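Side-chain contacts in Card1 endonuclease domain-containing protein (Vibrio cholerae, PDB 1XMX), which is of unknown function but carries a Card1-like endonuclease domain of the PDDEXK clan and probably binds nucleic acid: residues Leu166-Gln169 / Leu170-Gly174; His259-Val262 / Lys263-Asp267; Ser103-Glu106 / Val107-Tyr111. All coordinates share one frame; numbering follows the deposited sequence.

Interaction 1: Leu166-Gln169 / Leu170-Gly174; sequences LDQQ and LYQLG
The first torsions of L166 and L170 bring their branches together. L166 CG stands trans to its own backbone N (chi1 -173°) and lies beside its carbonyl carbon. L170 CG is turned opposite its carbonyl carbon (chi1 -66°) and lies beside its backbone N, back toward the preceding turn. L166 CD1 then reaches L170 CG at 3.8 Å and L170 CD2 at 4.1 Å. The two side chains cross at a slant, four residues apart. L170 CG also rests 3.3 Å from L166 O. That same oxygen takes the N-H of L170, with L170 N 2.8 Å from L166 O.

The glutamine pair behaves differently. Q168 and Q172 run side by side and point the same way, both extended beyond CG. Their amide planes are turned 47° apart, and Q168 NE2 lies 3.6 Å from Q172 NE2. The aliphatic part of Q172 is packed close to the backbone, with Q172 CG 3.0 Å from Q168 O. Q172 N donates to this oxygen as well.

L166 and L170 also touch E244 of helix 243-266 and I230 in a loop. L173 reaches F248 of that helix and L225 of helix 216-227. This is the pattern of an amphipathic alpha-helix: an i to i+4 leucine pair on the face turned to neighbouring elements, and glutamines on a more exposed side of helix 164-179.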
loop_
_atom_site.group_PDB
_atom_site.type_symbol
_atom_site.label_atom_id
_atom_site.label_comp_id
_atom_site.label_asym_id
_atom_site.label_seq_id
_atom_site.Cartn_x
_atom_site.Cartn_y
_atom_site.Cartn_z
ATOM N N LEU A 166 -0.655 -20.901 17.382
ATOM C CA LEU A 166 -0.572 -21.185 15.943
ATOM C C LEU A 166 0.252 -20.162 15.172
ATOM O O LEU A 166 1.121 -20.531 14.385
ATOM C CB LEU A 166 -1.961 -21.285 15.319
ATOM C CG LEU A 166 -2.020 -21.734 13.854
ATOM C CD1 LEU A 166 -0.997 -22.846 13.575
ATOM C CD2 LEU A 166 -3.411 -22.218 13.532
ATOM N N ASP A 167 -0.028 -18.885 15.397
ATOM C CA ASP A 167 0.717 -17.796 14.770
ATOM C C ASP A 167 2.209 -17.867 15.018
ATOM O O ASP A 167 3.008 -17.545 14.162
ATOM C CB ASP A 167 0.252 -16.441 15.307
ATOM C CG ASP A 167 -1.190 -16.108 14.914
ATOM O OD1 ASP A 167 -1.741 -16.756 13.976
ATOM O OD2 ASP A 167 -1.777 -15.203 15.558
ATOM N N GLN A 168 2.591 -18.202 16.225
ATOM C CA GLN A 168 4.009 -18.209 16.508
ATOM C C GLN A 168 4.675 -19.400 15.820
ATOM O O GLN A 168 5.746 -19.238 15.269
ATOM C CB GLN A 168 4.261 -18.194 18.025
ATOM C CG GLN A 168 5.416 -19.078 18.495
ATOM C CD GLN A 168 5.565 -19.101 20.012
ATOM O OE1 GLN A 168 4.774 -19.767 20.727
ATOM N NE2 GLN A 168 6.593 -18.412 20.518
ATOM N N GLN A 169 4.038 -20.573 15.868
ATOM C CA GLN A 169 4.478 -21.752 15.120
ATOM C C GLN A 169 4.578 -21.439 13.621
ATOM O O GLN A 169 5.578 -21.795 12.990
ATOM C CB GLN A 169 3.524 -22.950 15.273
ATOM C CG GLN A 169 3.530 -23.710 16.634
ATOM C CD GLN A 169 4.922 -23.917 17.219
ATOM O OE1 GLN A 169 5.317 -23.230 18.199
ATOM N NE2 GLN A 169 5.684 -24.797 16.622
ATOM N N LEU A 170 3.569 -20.765 13.059
ATOM C CA LEU A 170 3.614 -20.464 11.616
ATOM C C LEU A 170 4.700 -19.469 11.321
ATOM O O LEU A 170 5.388 -19.566 10.292
ATOM C CB LEU A 170 2.264 -19.962 11.082
ATOM C CG LEU A 170 1.145 -21.002 11.110
ATOM C CD1 LEU A 170 -0.052 -20.426 10.386
ATOM C CD2 LEU A 170 1.589 -22.310 10.482
ATOM N N TYR A 171 4.892 -18.529 12.244
ATOM C CA TYR A 171 5.971 -17.560 12.111
ATOM C C TYR A 171 7.370 -18.201 12.169
ATOM O O TYR A 171 8.286 -17.923 11.344
ATOM C CB TYR A 171 5.840 -16.469 13.189
ATOM C CG TYR A 171 7.080 -15.641 13.295
ATOM C CD1 TYR A 171 7.338 -14.627 12.375
ATOM C CD2 TYR A 171 8.027 -15.899 14.299
ATOM C CE1 TYR A 171 8.498 -13.843 12.462
ATOM C CE2 TYR A 171 9.210 -15.125 14.406
ATOM C CZ TYR A 171 9.436 -14.111 13.473
ATOM O OH TYR A 171 10.593 -13.353 13.564
ATOM N N GLN A 172 7.570 -19.059 13.154
ATOM C CA GLN A 172 8.887 -19.610 13.317
ATOM C C GLN A 172 9.158 -20.622 12.170
ATOM O O GLN A 172 10.278 -20.760 11.682
ATOM C CB GLN A 172 9.006 -20.229 14.710
ATOM C CG GLN A 172 8.671 -19.273 15.837
ATOM C CD GLN A 172 8.912 -19.859 17.226
ATOM O OE1 GLN A 172 8.814 -21.059 17.421
ATOM N NE2 GLN A 172 9.241 -18.990 18.200
ATOM N N LEU A 173 8.126 -21.321 11.718
ATOM C CA LEU A 173 8.309 -22.216 10.594
ATOM C C LEU A 173 8.800 -21.431 9.368
ATOM O O LEU A 173 9.724 -21.844 8.666
ATOM C CB LEU A 173 6.991 -22.929 10.264
ATOM C CG LEU A 173 6.786 -24.399 10.623
ATOM C CD1 LEU A 173 5.501 -24.847 10.000
ATOM C CD2 LEU A 173 7.935 -25.277 10.134
ATOM N N GLY A 174 8.160 -20.286 9.126
ATOM C CA GLY A 174 8.526 -19.425 8.006
ATOM C C GLY A 174 9.954 -18.934 8.080
ATOM O O GLY A 174 10.641 -18.927 7.074
#

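Interaction 2: His259-Val262 / Lys263-Asp267; sequences HSTV and KQIQD
I265 leans back over T261, one helical turn earlier. Its CB starts 3.7 Å from T261 O and equally far from V262 O. The chain turns CG1 to the side of its own backbone N (chi1 -67°), which brings CG1 to 3.3 Å from T261 O. CD1 continues over the same carbonyl, 3.6 Å from T261 O. It ends against the methyl of T261, with I265 CD1 4.0 Å from T261 CG2. I265 N donates to T261 O at 2.9 Å, so that carbonyl is both hydrogen-bonded and lined by the isoleucine branch.

The contact lies near the C-terminal end of helix 243-266, a long alpha-helix of the Card1-like endonuclease domain. Here I265 also touches I272 of strand 272-276 and L375 of helix 371-380.

The hydroxyl of T261 is bound to L257 O, and that of S260 to T256 O. Both thus turn back to the helix backbone. The side chain of K263 meets the preceding turn through CB, 3.6 Å from S260 O, while its extended chain leads away; K263 N donates to H259 O. Q266 N bonds V262 O at 2.9 Å. The amide of Q266 points to the strand, where OE1 accepts from R275 NE and NE2 bonds I272 O.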
loop_
_atom_site.group_PDB
_atom_site.type_symbol
_atom_site.label_atom_id
_atom_site.label_comp_id
_atom_site.label_asym_id
_atom_site.label_seq_id
_atom_site.Cartn_x
_atom_site.Cartn_y
_atom_site.Cartn_z
ATOM N N HIS A 259 4.225 -10.578 6.350
ATOM C CA HIS A 259 3.285 -9.815 7.133
ATOM C C HIS A 259 3.675 -9.767 8.621
ATOM O O HIS A 259 3.623 -8.720 9.262
ATOM C CB HIS A 259 1.897 -10.376 6.937
ATOM C CG HIS A 259 0.844 -9.688 7.738
ATOM N ND1 HIS A 259 0.418 -8.397 7.465
ATOM C CD2 HIS A 259 0.120 -10.117 8.801
ATOM C CE1 HIS A 259 -0.542 -8.072 8.313
ATOM N NE2 HIS A 259 -0.740 -9.096 9.131
ATOM N N SER A 260 4.041 -10.916 9.157
ATOM C CA SER A 260 4.445 -11.025 10.546
ATOM C C SER A 260 5.705 -10.198 10.860
ATOM O O SER A 260 5.840 -9.692 11.953
ATOM C CB SER A 260 4.685 -12.488 10.876
ATOM O OG SER A 260 3.437 -13.160 11.022
ATOM N N THR A 261 6.647 -10.154 9.926
ATOM C CA THR A 261 7.860 -9.347 10.036
ATOM C C THR A 261 7.600 -7.821 9.971
ATOM O O THR A 261 8.188 -7.055 10.731
ATOM C CB THR A 261 8.841 -9.773 8.923
ATOM O OG1 THR A 261 9.074 -11.168 9.093
ATOM C CG2 THR A 261 10.155 -9.014 8.967
ATOM N N VAL A 262 6.710 -7.400 9.079
ATOM C CA VAL A 262 6.302 -6.036 9.005
ATOM C C VAL A 262 5.707 -5.610 10.331
ATOM O O VAL A 262 5.978 -4.493 10.814
ATOM C CB VAL A 262 5.273 -5.781 7.857
ATOM C CG1 VAL A 262 4.706 -4.319 7.977
ATOM C CG2 VAL A 262 5.913 -5.971 6.484
ATOM N N LYS A 263 4.885 -6.475 10.910
ATOM C CA LYS A 263 4.249 -6.203 12.209
ATOM C C LYS A 263 5.289 -6.028 13.343
ATOM O O LYS A 263 5.143 -5.135 14.178
ATOM C CB LYS A 263 3.238 -7.293 12.557
ATOM C CG LYS A 263 2.663 -7.134 13.932
ATOM C CD LYS A 263 1.816 -8.329 14.322
ATOM C CE LYS A 263 1.226 -8.143 15.726
ATOM N NZ LYS A 263 0.359 -9.310 16.053
ATOM N N GLN A 264 6.328 -6.872 13.347
ATOM C CA GLN A 264 7.512 -6.659 14.198
ATOM C C GLN A 264 8.268 -5.356 14.007
ATOM O O GLN A 264 8.649 -4.703 14.989
ATOM C CB GLN A 264 8.531 -7.793 14.002
ATOM C CG GLN A 264 8.148 -8.959 14.752
ATOM C CD GLN A 264 9.243 -9.994 14.814
ATOM O OE1 GLN A 264 10.457 -9.676 14.765
ATOM N NE2 GLN A 264 8.830 -11.248 14.946
ATOM N N ILE A 265 8.530 -4.993 12.751
ATOM C CA ILE A 265 9.249 -3.736 12.443
ATOM C C ILE A 265 8.417 -2.572 12.892
ATOM O O ILE A 265 8.928 -1.602 13.405
ATOM C CB ILE A 265 9.534 -3.632 10.936
ATOM C CG1 ILE A 265 10.532 -4.719 10.536
ATOM C CG2 ILE A 265 10.068 -2.250 10.577
ATOM C CD1 ILE A 265 10.578 -5.032 9.043
ATOM N N GLN A 266 7.108 -2.689 12.764
ATOM C CA GLN A 266 6.198 -1.577 13.078
ATOM C C GLN A 266 6.189 -1.247 14.587
ATOM O O GLN A 266 5.942 -0.118 14.989
ATOM C CB GLN A 266 4.802 -1.928 12.570
ATOM C CG GLN A 266 3.702 -0.919 12.827
ATOM C CD GLN A 266 2.343 -1.470 12.456
ATOM O OE1 GLN A 266 2.057 -2.641 12.736
ATOM N NE2 GLN A 266 1.495 -0.645 11.827
ATOM N N ASP A 267 6.467 -2.236 15.420
ATOM C CA ASP A 267 6.624 -1.996 16.864
ATOM C C ASP A 267 7.669 -0.902 17.124
ATOM O O ASP A 267 7.561 -0.186 18.085
ATOM C CB ASP A 267 7.047 -3.286 17.589
ATOM C CG ASP A 267 5.945 -4.361 17.588
ATOM O OD1 ASP A 267 4.754 -4.001 17.484
ATOM O OD2 ASP A 267 6.260 -5.566 17.706
#

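Interaction 3: Ser103-Glu106 / Val107-Tyr111; sequences SAYE and VFRSY
The Y105 ring lies alongside R109, and both side chains point the same way. Y105 CE1 touches R109 CB at 4.0 Å, obliquely to the ring. The ring and the guanidinium plane are turned 68° from each other, and the contact is made by R109 CB. Both residues place CG trans to the backbone N (chi1 -175° in Y105), and the R109 chain then bends at chi2. A104 O lies obliquely to the F108 ring. F108 CG and F108 CD2 are each 3.4 Å from A104 O, and the ring reaches the A104 methyl at 4.1 Å from F108 CE2 to A104 CB. At the Y111 ring, V107 O lies at the edge, in the ring plane.

The backbone holds these groups in step. F108 N donates to A104 O at 2.9 Å, with an N-H...O angle of 172°, nearly straight. R109 N donates to Y105 O at 2.8 Å. Where the helix closes, S110 OG donates to V107 O at 2.7 Å.

E106 OE1 makes a salt bridge with K72, and R109 makes a cation-pi contact with Y129. F108 meets F91 edge-to-face and also touches V7, while A104 touches I9 of strand 4-9. The segments belong to helix 98-110, the helix of a beta-alpha-beta unit between strands 88-92 and 115-118: A104 and F108 face the sheet, V107 packs on helix 68-85, and Y105 and R109 touch I115 of strand 115-118.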
loop_
_atom_site.group_PDB
_atom_site.type_symbol
_atom_site.label_atom_id
_atom_site.label_comp_id
_atom_site.label_asym_id
_atom_site.label_seq_id
_atom_site.Cartn_x
_atom_site.Cartn_y
_atom_site.Cartn_z
ATOM N N SER A 103 -2.899 30.209 -10.537
ATOM C CA SER A 103 -4.010 31.152 -10.560
ATOM C C SER A 103 -4.585 31.269 -9.148
ATOM O O SER A 103 -4.773 32.367 -8.669
ATOM C CB SER A 103 -5.118 30.680 -11.500
ATOM O OG SER A 103 -4.626 30.537 -12.814
ATOM N N ALA A 104 -4.870 30.128 -8.506
ATOM C CA ALA A 104 -5.332 30.113 -7.126
ATOM C C ALA A 104 -4.326 30.764 -6.189
ATOM O O ALA A 104 -4.734 31.480 -5.287
ATOM C CB ALA A 104 -5.619 28.708 -6.666
ATOM N N TYR A 105 -3.030 30.469 -6.362
ATOM C CA TYR A 105 -1.986 31.114 -5.534
ATOM C C TYR A 105 -2.069 32.666 -5.557
ATOM O O TYR A 105 -1.979 33.350 -4.469
ATOM C CB TYR A 105 -0.573 30.658 -5.943
ATOM C CG TYR A 105 0.543 31.198 -5.028
ATOM C CD1 TYR A 105 1.119 32.458 -5.220
ATOM C CD2 TYR A 105 0.992 30.451 -3.952
ATOM C CE1 TYR A 105 2.137 32.955 -4.341
ATOM C CE2 TYR A 105 1.994 30.934 -3.103
ATOM C CZ TYR A 105 2.557 32.175 -3.302
ATOM O OH TYR A 105 3.559 32.594 -2.398
ATOM N N GLU A 106 -2.222 33.226 -6.767
ATOM C CA GLU A 106 -2.274 34.703 -6.913
ATOM C C GLU A 106 -3.463 35.251 -6.110
ATOM O O GLU A 106 -3.333 36.212 -5.360
ATOM C CB GLU A 106 -2.387 35.143 -8.378
ATOM C CG GLU A 106 -2.341 36.680 -8.570
ATOM C CD GLU A 106 -2.831 37.159 -9.960
ATOM O OE1 GLU A 106 -3.950 36.749 -10.366
ATOM O OE2 GLU A 106 -2.125 37.960 -10.650
ATOM N N VAL A 107 -4.626 34.637 -6.295
ATOM C CA VAL A 107 -5.834 35.099 -5.634
ATOM C C VAL A 107 -5.674 35.003 -4.104
ATOM O O VAL A 107 -5.846 35.982 -3.372
ATOM C CB VAL A 107 -7.100 34.304 -6.093
ATOM C CG1 VAL A 107 -8.306 34.787 -5.319
ATOM C CG2 VAL A 107 -7.321 34.466 -7.609
ATOM N N PHE A 108 -5.306 33.825 -3.625
ATOM C CA PHE A 108 -5.253 33.617 -2.167
ATOM C C PHE A 108 -4.134 34.438 -1.493
ATOM O O PHE A 108 -4.306 34.961 -0.382
ATOM C CB PHE A 108 -5.139 32.123 -1.839
ATOM C CG PHE A 108 -6.336 31.328 -2.285
ATOM C CD1 PHE A 108 -7.599 31.894 -2.275
ATOM C CD2 PHE A 108 -6.220 30.015 -2.658
ATOM C CE1 PHE A 108 -8.719 31.137 -2.668
ATOM C CE2 PHE A 108 -7.328 29.265 -3.034
ATOM C CZ PHE A 108 -8.570 29.818 -3.030
ATOM N N ARG A 109 -3.000 34.549 -2.165
ATOM C CA ARG A 109 -1.930 35.364 -1.648
ATOM C C ARG A 109 -2.362 36.859 -1.479
ATOM O O ARG A 109 -2.000 37.520 -0.495
ATOM C CB ARG A 109 -0.670 35.211 -2.514
ATOM C CG ARG A 109 0.435 36.147 -2.126
ATOM C CD ARG A 109 1.049 35.771 -0.758
ATOM N NE ARG A 109 2.179 36.656 -0.476
ATOM C CZ ARG A 109 2.066 37.896 -0.032
ATOM N NH1 ARG A 109 0.875 38.424 0.211
ATOM N NH2 ARG A 109 3.146 38.611 0.144
ATOM N N SER A 110 -3.189 37.370 -2.381
ATOM C CA SER A 110 -3.635 38.763 -2.247
ATOM C C SER A 110 -4.538 39.009 -1.039
ATOM O O SER A 110 -4.606 40.108 -0.548
ATOM C CB SER A 110 -4.312 39.291 -3.509
ATOM O OG SER A 110 -5.536 38.631 -3.701
ATOM N N TYR A 111 -5.213 37.967 -0.578
ATOM C CA TYR A 111 -6.004 37.981 0.637
ATOM C C TYR A 111 -5.167 37.719 1.896
ATOM O O TYR A 111 -5.707 37.674 2.998
ATOM C CB TYR A 111 -7.112 36.926 0.514
ATOM C CG TYR A 111 -8.262 37.393 -0.360
ATOM C CD1 TYR A 111 -9.298 38.137 0.188
ATOM C CD2 TYR A 111 -8.283 37.136 -1.739
ATOM C CE1 TYR A 111 -10.346 38.591 -0.585
ATOM C CE2 TYR A 111 -9.326 37.595 -2.525
ATOM C CZ TYR A 111 -10.362 38.327 -1.919
ATOM O OH TYR A 111 -11.415 38.813 -2.646
#

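How the interactions relate
All three interactions are turn-to-turn contacts within single helices, and all are partly buried. Four of eight touching residues are buried in interaction 3, three in interaction 2 and two in interaction 1, the least buried. Interactions 1 and 2 share the pairing of helix 164-179 with helix 243-266. There Y171 OH lies 3.1 Å from Q264 NE2, a probable hydrogen bond, and Y171 CD1 packs 3.7 Å from S260 CB. Interaction 3 belongs to a separate beta-alpha-beta unit, its centre about 58 Å from that of interaction 1. The chemistry differs: F108 is set against the sheet in 103-111, aliphatic branches meet in 259-267, and leucines have a glutamine flank in 166-174.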